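Local coordinates for protein aromatic-L-amino-acid decarboxylase (Catharanthus roseus, PDB 6EEW) that catalyses the pyridoxal 5'-phosphate-dependent decarboxylation of L-tryptophan to tryptamine and of 5-hydroxy-L-tryptophan to serotonin, at residues 77-80 and 81-85; 32-35 and 36-40. All coordinates share one frame; numbering follows the deposited sequence.

Interaction 1: residues 77-80 and 81-85; sequences IMKD and IQKDI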
# COMPACT_ATOMS: atom_id res chain seq x y z
N ILE A 77 14.49 -21.70 -11.09
CA ILE A 77 13.47 -20.69 -10.87
C ILE A 77 13.36 -19.76 -12.07
O ILE A 77 12.26 -19.43 -12.52
CB ILE A 77 13.78 -19.90 -9.58
CG1 ILE A 77 13.85 -20.85 -8.38
CG2 ILE A 77 12.73 -18.80 -9.39
CD1 ILE A 77 14.14 -20.14 -7.07
N MET A 78 14.50 -19.28 -12.56
CA MET A 78 14.50 -18.42 -13.73
C MET A 78 13.89 -19.13 -14.93
O MET A 78 13.12 -18.54 -15.70
CB MET A 78 15.93 -17.97 -14.04
CG MET A 78 16.55 -17.14 -12.93
SD MET A 78 15.75 -15.54 -12.75
CE MET A 78 14.27 -15.99 -11.85
N LYS A 79 14.21 -20.42 -15.09
CA LYS A 79 13.60 -21.20 -16.16
C LYS A 79 12.08 -21.21 -16.02
O LYS A 79 11.35 -20.99 -16.99
CB LYS A 79 14.15 -22.62 -16.15
CG LYS A 79 13.75 -23.44 -17.36
CD LYS A 79 14.21 -24.89 -17.22
CE LYS A 79 13.52 -25.60 -16.07
NZ LYS A 79 14.01 -27.00 -15.92
N ASP A 80 11.59 -21.43 -14.79
CA ASP A 80 10.15 -21.48 -14.57
C ASP A 80 9.50 -20.12 -14.78
O ASP A 80 8.33 -20.04 -15.16
CB ASP A 80 9.85 -21.98 -13.16
CG ASP A 80 10.26 -23.42 -12.95
OD1 ASP A 80 10.65 -24.07 -13.95
OD2 ASP A 80 10.19 -23.90 -11.79
N ILE A 81 10.23 -19.05 -14.50
CA ILE A 81 9.68 -17.72 -14.74
C ILE A 81 9.56 -17.48 -16.24
O ILE A 81 8.59 -16.87 -16.71
CB ILE A 81 10.56 -16.67 -14.05
CG1 ILE A 81 10.42 -16.81 -12.54
CG2 ILE A 81 10.16 -15.27 -14.52
CD1 ILE A 81 11.23 -15.86 -11.75
N GLN A 82 10.54 -17.95 -17.01
CA GLN A 82 10.48 -17.81 -18.46
C GLN A 82 9.38 -18.67 -19.06
O GLN A 82 8.74 -18.28 -20.04
CB GLN A 82 11.83 -18.15 -19.08
CG GLN A 82 12.75 -16.96 -19.27
CD GLN A 82 12.31 -16.04 -20.41
OE1 GLN A 82 11.14 -15.67 -20.52
NE2 GLN A 82 13.26 -15.66 -21.26
N LYS A 83 9.12 -19.84 -18.46
CA LYS A 83 8.29 -20.86 -19.09
C LYS A 83 6.85 -20.90 -18.56
O LYS A 83 5.96 -21.32 -19.30
CB LYS A 83 8.95 -22.22 -18.92
CG LYS A 83 8.33 -23.37 -19.70
CD LYS A 83 8.92 -24.67 -19.21
CE LYS A 83 8.70 -24.83 -17.71
NZ LYS A 83 9.29 -26.08 -17.19
N ASP A 84 6.60 -20.48 -17.32
CA ASP A 84 5.31 -20.63 -16.66
C ASP A 84 4.70 -19.32 -16.19
O ASP A 84 3.48 -19.25 -16.05
CB ASP A 84 5.42 -21.55 -15.44
CG ASP A 84 5.96 -22.92 -15.77
OD1 ASP A 84 5.52 -23.52 -16.77
OD2 ASP A 84 6.84 -23.41 -15.01
N ILE A 85 5.51 -18.29 -15.90
CA ILE A 85 4.99 -17.02 -15.41
C ILE A 85 4.80 -16.02 -16.54
O ILE A 85 3.68 -15.59 -16.83
CB ILE A 85 5.89 -16.42 -14.31
CG1 ILE A 85 6.04 -17.39 -13.14
CG2 ILE A 85 5.30 -15.09 -13.84
CD1 ILE A 85 4.75 -17.73 -12.45

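Interaction 2: residues 32-35 and 36-40; sequences HRMV and DFIAD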
# COMPACT_ATOMS: atom_id res chain seq x y z
N HIS A 32 22.72 -8.40 -10.35
CA HIS A 32 23.18 -8.11 -11.70
C HIS A 32 22.50 -9.02 -12.71
O HIS A 32 22.07 -8.59 -13.80
CB HIS A 32 24.70 -8.25 -11.81
CG HIS A 32 25.47 -7.10 -11.25
ND1 HIS A 32 25.10 -5.79 -11.44
CD2 HIS A 32 26.63 -7.05 -10.55
CE1 HIS A 32 25.97 -4.99 -10.85
NE2 HIS A 32 26.91 -5.73 -10.30
N ARG A 33 22.39 -10.31 -12.36
CA ARG A 33 21.75 -11.26 -13.27
C ARG A 33 20.31 -10.87 -13.53
O ARG A 33 19.82 -10.93 -14.67
CB ARG A 33 21.83 -12.67 -12.71
CG ARG A 33 21.04 -13.66 -13.52
CD ARG A 33 21.12 -15.08 -13.00
NE ARG A 33 20.36 -15.96 -13.87
CZ ARG A 33 20.35 -17.28 -13.78
NH1 ARG A 33 21.08 -17.89 -12.86
NH2 ARG A 33 19.62 -18.00 -14.64
N MET A 34 19.60 -10.43 -12.49
CA MET A 34 18.21 -10.03 -12.69
C MET A 34 18.09 -8.75 -13.52
O MET A 34 17.11 -8.58 -14.25
CB MET A 34 17.51 -9.82 -11.34
CG MET A 34 16.03 -9.49 -11.49
SD MET A 34 15.10 -10.86 -12.22
CE MET A 34 14.93 -11.96 -10.81
N VAL A 35 19.05 -7.84 -13.37
CA VAL A 35 19.06 -6.64 -14.20
C VAL A 35 19.18 -7.02 -15.66
O VAL A 35 18.48 -6.48 -16.53
CB VAL A 35 20.19 -5.69 -13.78
CG1 VAL A 35 20.42 -4.65 -14.87
CG2 VAL A 35 19.83 -5.01 -12.47
N ASP A 36 20.09 -7.94 -15.97
CA ASP A 36 20.23 -8.34 -17.37
C ASP A 36 18.95 -9.01 -17.86
O ASP A 36 18.49 -8.76 -18.99
CB ASP A 36 21.43 -9.26 -17.54
CG ASP A 36 22.75 -8.52 -17.42
OD1 ASP A 36 22.79 -7.33 -17.78
OD2 ASP A 36 23.75 -9.11 -16.96
N PHE A 37 18.31 -9.81 -17.01
CA PHE A 37 17.07 -10.46 -17.42
C PHE A 37 15.97 -9.44 -17.68
O PHE A 37 15.22 -9.56 -18.65
CB PHE A 37 16.62 -11.46 -16.35
CG PHE A 37 15.35 -12.17 -16.68
CD1 PHE A 37 15.34 -13.24 -17.57
CD2 PHE A 37 14.15 -11.77 -16.12
CE1 PHE A 37 14.17 -13.90 -17.89
CE2 PHE A 37 12.96 -12.42 -16.43
CZ PHE A 37 12.97 -13.49 -17.31
N ILE A 38 15.86 -8.43 -16.81
CA ILE A 38 14.82 -7.42 -16.93
C ILE A 38 15.04 -6.58 -18.18
O ILE A 38 14.08 -6.23 -18.89
CB ILE A 38 14.78 -6.53 -15.67
CG1 ILE A 38 14.33 -7.33 -14.45
CG2 ILE A 38 13.90 -5.30 -15.91
CD1 ILE A 38 14.34 -6.53 -13.15
N ALA A 39 16.28 -6.19 -18.44
CA ALA A 39 16.56 -5.43 -19.66
C ALA A 39 16.22 -6.26 -20.88
O ALA A 39 15.68 -5.74 -21.86
CB ALA A 39 18.03 -5.00 -19.68
N ASP A 40 16.53 -7.56 -20.85
CA ASP A 40 16.15 -8.43 -21.96
C ASP A 40 14.64 -8.48 -22.14
O ASP A 40 14.14 -8.53 -23.27
CB ASP A 40 16.72 -9.82 -21.74
CG ASP A 40 18.25 -9.83 -21.72
OD1 ASP A 40 18.84 -8.75 -21.88
OD2 ASP A 40 18.84 -10.93 -21.55

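Interaction 1: residues 77-80 and 81-85
Within helix 74-85, an amphipathic helix at the dimer interface, Ile77 and Ile81 meet one turn apart on the buried side. CG2 of Ile77 meets CD1 of Ile81 at 4.1 Å. Ile81 sets CG1 beside its own backbone N (chi1 -68°) and extends from there, which carries CG1 and CD1 back past the carbonyl O of Ile77. That carbonyl accepts the N-H of Ile81 at 2.9 Å (Ile81 N to Ile77 O), and the Gln82 N to Met78 O bond follows at 3.0 Å. Trp379 of the second subunit packs on both Ile81 and Asp80, so an alanine in place of Ile81 would probably leave Ile77 and that tryptophan facing a gap. Further on the helix widens: Asp80 O takes Asp84 N at 2.8 Å and, weakly, Ile85 N at 3.4 Å, within a pi-type turn. On the polar side Asp80 OD1 stands 4.0 Å from Lys83 NZ, too far for a salt bridge, and equally far from Asp84 OD2. Asp80 OD2 forms its salt bridge with Arg383 of the second subunit, a cation that would probably offset the repulsion between the two neighbouring carboxylates.

Interaction 2: residues 32-35 and 36-40
Met34 touches two residues of the following turn, Phe37 through its sulfur and Ile38 through its CG. The thioether lies alongside the phenyl group, with SD 4.1 Å from Phe37 CD2 and 5.3 Å from the ring centroid. The approach is oblique, 61° off the ring normal, and makes a Met-aromatic contact. Both residues hold CG opposite the backbone N (chi1 -176° for Met34, 180° for Phe37); with the two residues three apart on one helix face, this lays the side chains next to each other, pointing the same way. Ile38 crosses Met34 at a slant and brings CD1 to 3.8 Å from Met34 CG, while its CG1 lies against the carbonyl O of Met34. That same oxygen accepts the Ile38 N-H at 2.9 Å (Ile38 N to Met34 O).

This is regular alpha-helix, the middle of helix 24-44, and its i to i+4 bonding continues on either side of Met34. Asp36 N reaches His32 O at 3.0 Å, Phe37 N reaches Arg33 O at 3.0 Å, and Ala39 N reaches Val35 O at 2.9 Å.

Beyond the backbone, two neighbours position the helix. Arg33 makes a salt bridge to Asp75 on helix 74-85 of the same chain. Toward the second subunit, Asp36 OD1 pairs with Arg28 and accepts a hydrogen bond from His32 of that chain; the reciprocal His32 to Asp36 bond and a hydrogen bond between the ND1 atoms of the two subunits' His32 residues complete a polar cluster, beside which Val35 packs on Met114 and Ile38 on Ala118 of the second subunit.

Interaction 2 comes first along the chain, in helix 24-44, and interaction 1 follows in helix 74-85, the next helix. Their centres lie about 14 Å apart on the same side of the chain's centre, and the two helices touch directly. Met78 CG packs on Arg33 NH2 at 3.6 Å, and Gln82 CG on Phe37 CE1, also at 3.6 Å. Both contacts lie away from the tryptophan- and cofactor-binding residues, and both reach the second subunit. The pair thus illustrates how local side-chain order within each helix can serve tertiary and quaternary packing together: the helices lean on one another while each presents another flank to the partner chain of the homodimer.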